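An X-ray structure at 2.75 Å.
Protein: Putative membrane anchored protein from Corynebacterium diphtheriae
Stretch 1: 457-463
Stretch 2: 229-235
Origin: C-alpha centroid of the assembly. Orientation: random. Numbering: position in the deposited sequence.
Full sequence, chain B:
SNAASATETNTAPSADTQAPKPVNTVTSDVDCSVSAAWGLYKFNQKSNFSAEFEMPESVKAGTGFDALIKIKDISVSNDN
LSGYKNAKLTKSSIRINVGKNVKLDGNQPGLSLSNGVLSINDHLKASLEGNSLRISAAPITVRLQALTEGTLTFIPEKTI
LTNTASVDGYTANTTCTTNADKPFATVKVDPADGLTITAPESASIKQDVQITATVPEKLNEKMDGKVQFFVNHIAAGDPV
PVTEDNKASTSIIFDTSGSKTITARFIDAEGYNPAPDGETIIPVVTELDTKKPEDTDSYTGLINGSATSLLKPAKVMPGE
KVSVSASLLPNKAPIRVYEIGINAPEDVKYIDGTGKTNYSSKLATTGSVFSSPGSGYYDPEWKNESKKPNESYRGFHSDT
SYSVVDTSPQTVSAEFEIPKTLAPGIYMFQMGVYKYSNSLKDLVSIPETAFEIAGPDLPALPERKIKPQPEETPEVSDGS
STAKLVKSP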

# COMPACT_ATOMS: atom_id res chain seq x y z
N ASP B 457 -11.71 2.70 -23.07
CA ASP B 457 -10.51 2.11 -22.49
C ASP B 457 -9.40 3.15 -22.42
O ASP B 457 -9.36 4.09 -23.22
CB ASP B 457 -10.03 0.91 -23.33
CG ASP B 457 -11.04 -0.25 -23.37
OD1 ASP B 457 -12.18 -0.12 -22.82
OD2 ASP B 457 -10.68 -1.31 -23.96
N LEU B 458 -8.50 2.98 -21.46
CA LEU B 458 -7.30 3.81 -21.35
C LEU B 458 -6.27 3.38 -22.38
O LEU B 458 -6.12 2.18 -22.64
CB LEU B 458 -6.68 3.67 -19.97
CG LEU B 458 -7.37 4.24 -18.73
CD1 LEU B 458 -8.69 3.52 -18.45
CD2 LEU B 458 -6.42 4.12 -17.55
N PRO B 459 -5.53 4.35 -22.97
CA PRO B 459 -4.37 3.97 -23.76
C PRO B 459 -3.32 3.45 -22.80
O PRO B 459 -3.47 3.59 -21.59
CB PRO B 459 -3.90 5.29 -24.39
CG PRO B 459 -5.05 6.24 -24.21
CD PRO B 459 -5.70 5.82 -22.94
N ALA B 460 -2.27 2.84 -23.31
CA ALA B 460 -1.18 2.46 -22.44
C ALA B 460 -0.38 3.72 -22.13
O ALA B 460 -0.25 4.61 -22.98
CB ALA B 460 -0.29 1.42 -23.10
N LEU B 461 0.13 3.79 -20.91
CA LEU B 461 1.19 4.72 -20.60
C LEU B 461 2.38 4.49 -21.54
O LEU B 461 2.76 3.34 -21.77
CB LEU B 461 1.68 4.50 -19.18
CG LEU B 461 0.91 5.08 -18.02
CD1 LEU B 461 1.61 4.62 -16.76
CD2 LEU B 461 0.89 6.59 -18.12
N PRO B 462 2.96 5.58 -22.07
CA PRO B 462 4.25 5.50 -22.78
C PRO B 462 5.33 4.80 -21.95
O PRO B 462 5.52 5.13 -20.77
CB PRO B 462 4.63 6.98 -22.99
CG PRO B 462 3.58 7.80 -22.25
CD PRO B 462 2.38 6.93 -22.15
N GLU B 463 6.02 3.85 -22.57
CA GLU B 463 7.10 3.09 -21.93
C GLU B 463 8.02 4.02 -21.15
O GLU B 463 8.33 5.12 -21.61
CB GLU B 463 7.90 2.28 -22.99
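Stretch 2, residues 229-235: FFVNHIA

Stretch 1 runs as an extended segment without regular helix or strand, its residues from Asp 457 to Glu 463 all having negative phi and psi between about 130 and 170°. Stretch 2, more than 200 residues earlier in the same chain, meets it with the tip of a β-hairpin. Strand residues 229-231 lead into a type I' turn from Val 231 to Ile 234, with Asn 232 (phi/psi 40/50°) and His 233 (62/25°) at its corner, and the chain returns through Ile 234 and Ala 235. Two backbone hydrogen bonds close the turn, from Val 231 N to Ile 234 O (3.1 Å) and from Ile 234 N to Val 231 O (2.9 Å). Because the hairpin reverses here, the two stretches share no single strand-like direction; the approach centres on the turn, and the contact buries 433 Å² in total.

Asp 457 remains clear of the hairpin. Leu 458 is the first residue to touch it: its CA lies 6.0 Å from the CA of Asn 232, and its CB points toward stretch 2. With chi1 m and chi2 p, the side chain places CD2 over one face of the His 233 imidazole, 3.6 Å from the ring centroid and 9° off the normal, a CH-pi contact. Leu 458 CD2 also approaches Asn 232 CA, at 4.3 Å.

Pro 459 supplies the polar anchor. Its carbonyl O accepts a hydrogen bond from His 233 ND1 (2.8 Å, N-H...O angle 151°), lying at the edge of the imidazole near its plane, so that this bond leaves the ring faces free for aliphatic packing. The pyrrolidine ring, CB directed sideways, packs through CG against Ile 234 CD1 at 4.0 Å, while CD comes within 3.8 Å of Asn 232 O.

Ala 460 turns its CB away and contributes little. At Leu 461 the backbones draw closer, with 5.2 Å between its CA and that of His 233. Its CB points sideways, but the m,t side chain brings its end nearer to the hairpin. Leu 461 CG covers the His 233 face opposite Leu 458, 3.8 Å from the centroid, so the imidazole is held between two leucines. Leu 461 CD2 also sits over a face of the buried Phe 230 ring, 3.8 Å from its centroid and 3.6 Å from Phe 230 CD1.

Pro 462 ends the contact, its CG lying 4.2 Å from Phe 230 CE1. Glu 463, modelled only to CB, is out of reach.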

# COMPACT_ATOMS: atom_id res chain seq x y z
N PHE B 229 2.68 13.98 -14.21
CA PHE B 229 1.40 13.41 -13.84
C PHE B 229 0.66 12.96 -15.08
O PHE B 229 0.93 13.45 -16.18
CB PHE B 229 0.56 14.42 -13.05
CG PHE B 229 1.08 14.67 -11.67
CD1 PHE B 229 1.93 15.73 -11.42
CD2 PHE B 229 0.74 13.84 -10.62
CE1 PHE B 229 2.40 15.96 -10.15
CE2 PHE B 229 1.20 14.07 -9.36
CZ PHE B 229 2.04 15.13 -9.13
N PHE B 230 -0.24 12.01 -14.90
CA PHE B 230 -1.08 11.56 -15.99
C PHE B 230 -2.49 11.42 -15.48
O PHE B 230 -2.73 11.00 -14.34
CB PHE B 230 -0.62 10.20 -16.49
CG PHE B 230 0.72 10.21 -17.13
CD1 PHE B 230 0.83 10.21 -18.51
CD2 PHE B 230 1.87 10.15 -16.37
CE1 PHE B 230 2.08 10.18 -19.13
CE2 PHE B 230 3.14 10.13 -16.98
CZ PHE B 230 3.23 10.14 -18.37
N VAL B 231 -3.43 11.77 -16.34
CA VAL B 231 -4.83 11.52 -16.08
C VAL B 231 -5.24 10.57 -17.17
O VAL B 231 -4.94 10.81 -18.35
CB VAL B 231 -5.68 12.81 -16.12
CG1 VAL B 231 -7.13 12.46 -15.93
CG2 VAL B 231 -5.27 13.76 -15.03
N ASN B 232 -5.89 9.48 -16.79
CA ASN B 232 -6.28 8.45 -17.73
C ASN B 232 -5.22 8.18 -18.78
O ASN B 232 -5.50 8.15 -19.99
CB ASN B 232 -7.64 8.77 -18.33
CG ASN B 232 -8.80 8.34 -17.41
OD1 ASN B 232 -8.62 7.99 -16.24
ND2 ASN B 232 -9.99 8.36 -17.96
N HIS B 233 -4.01 7.98 -18.28
CA HIS B 233 -2.81 7.62 -19.06
C HIS B 233 -2.33 8.62 -20.13
O HIS B 233 -1.61 8.25 -21.08
CB HIS B 233 -2.89 6.19 -19.60
CG HIS B 233 -2.83 5.13 -18.54
ND1 HIS B 233 -3.01 3.79 -18.80
CD2 HIS B 233 -2.63 5.22 -17.20
CE1 HIS B 233 -2.90 3.10 -17.68
NE2 HIS B 233 -2.67 3.95 -16.70
N ILE B 234 -2.68 9.88 -19.94
CA ILE B 234 -2.23 10.95 -20.85
C ILE B 234 -1.57 12.10 -20.05
O ILE B 234 -2.11 12.56 -19.06
CB ILE B 234 -3.40 11.41 -21.76
CG1 ILE B 234 -3.63 10.36 -22.86
CG2 ILE B 234 -3.14 12.78 -22.35
CD1 ILE B 234 -5.12 10.07 -23.20
N ALA B 235 -0.40 12.53 -20.49
CA ALA B 235 0.39 13.54 -19.78
C ALA B 235 -0.43 14.77 -19.39
O ALA B 235 -0.92 15.50 -20.25
CB ALA B 235 1.60 13.95 -20.61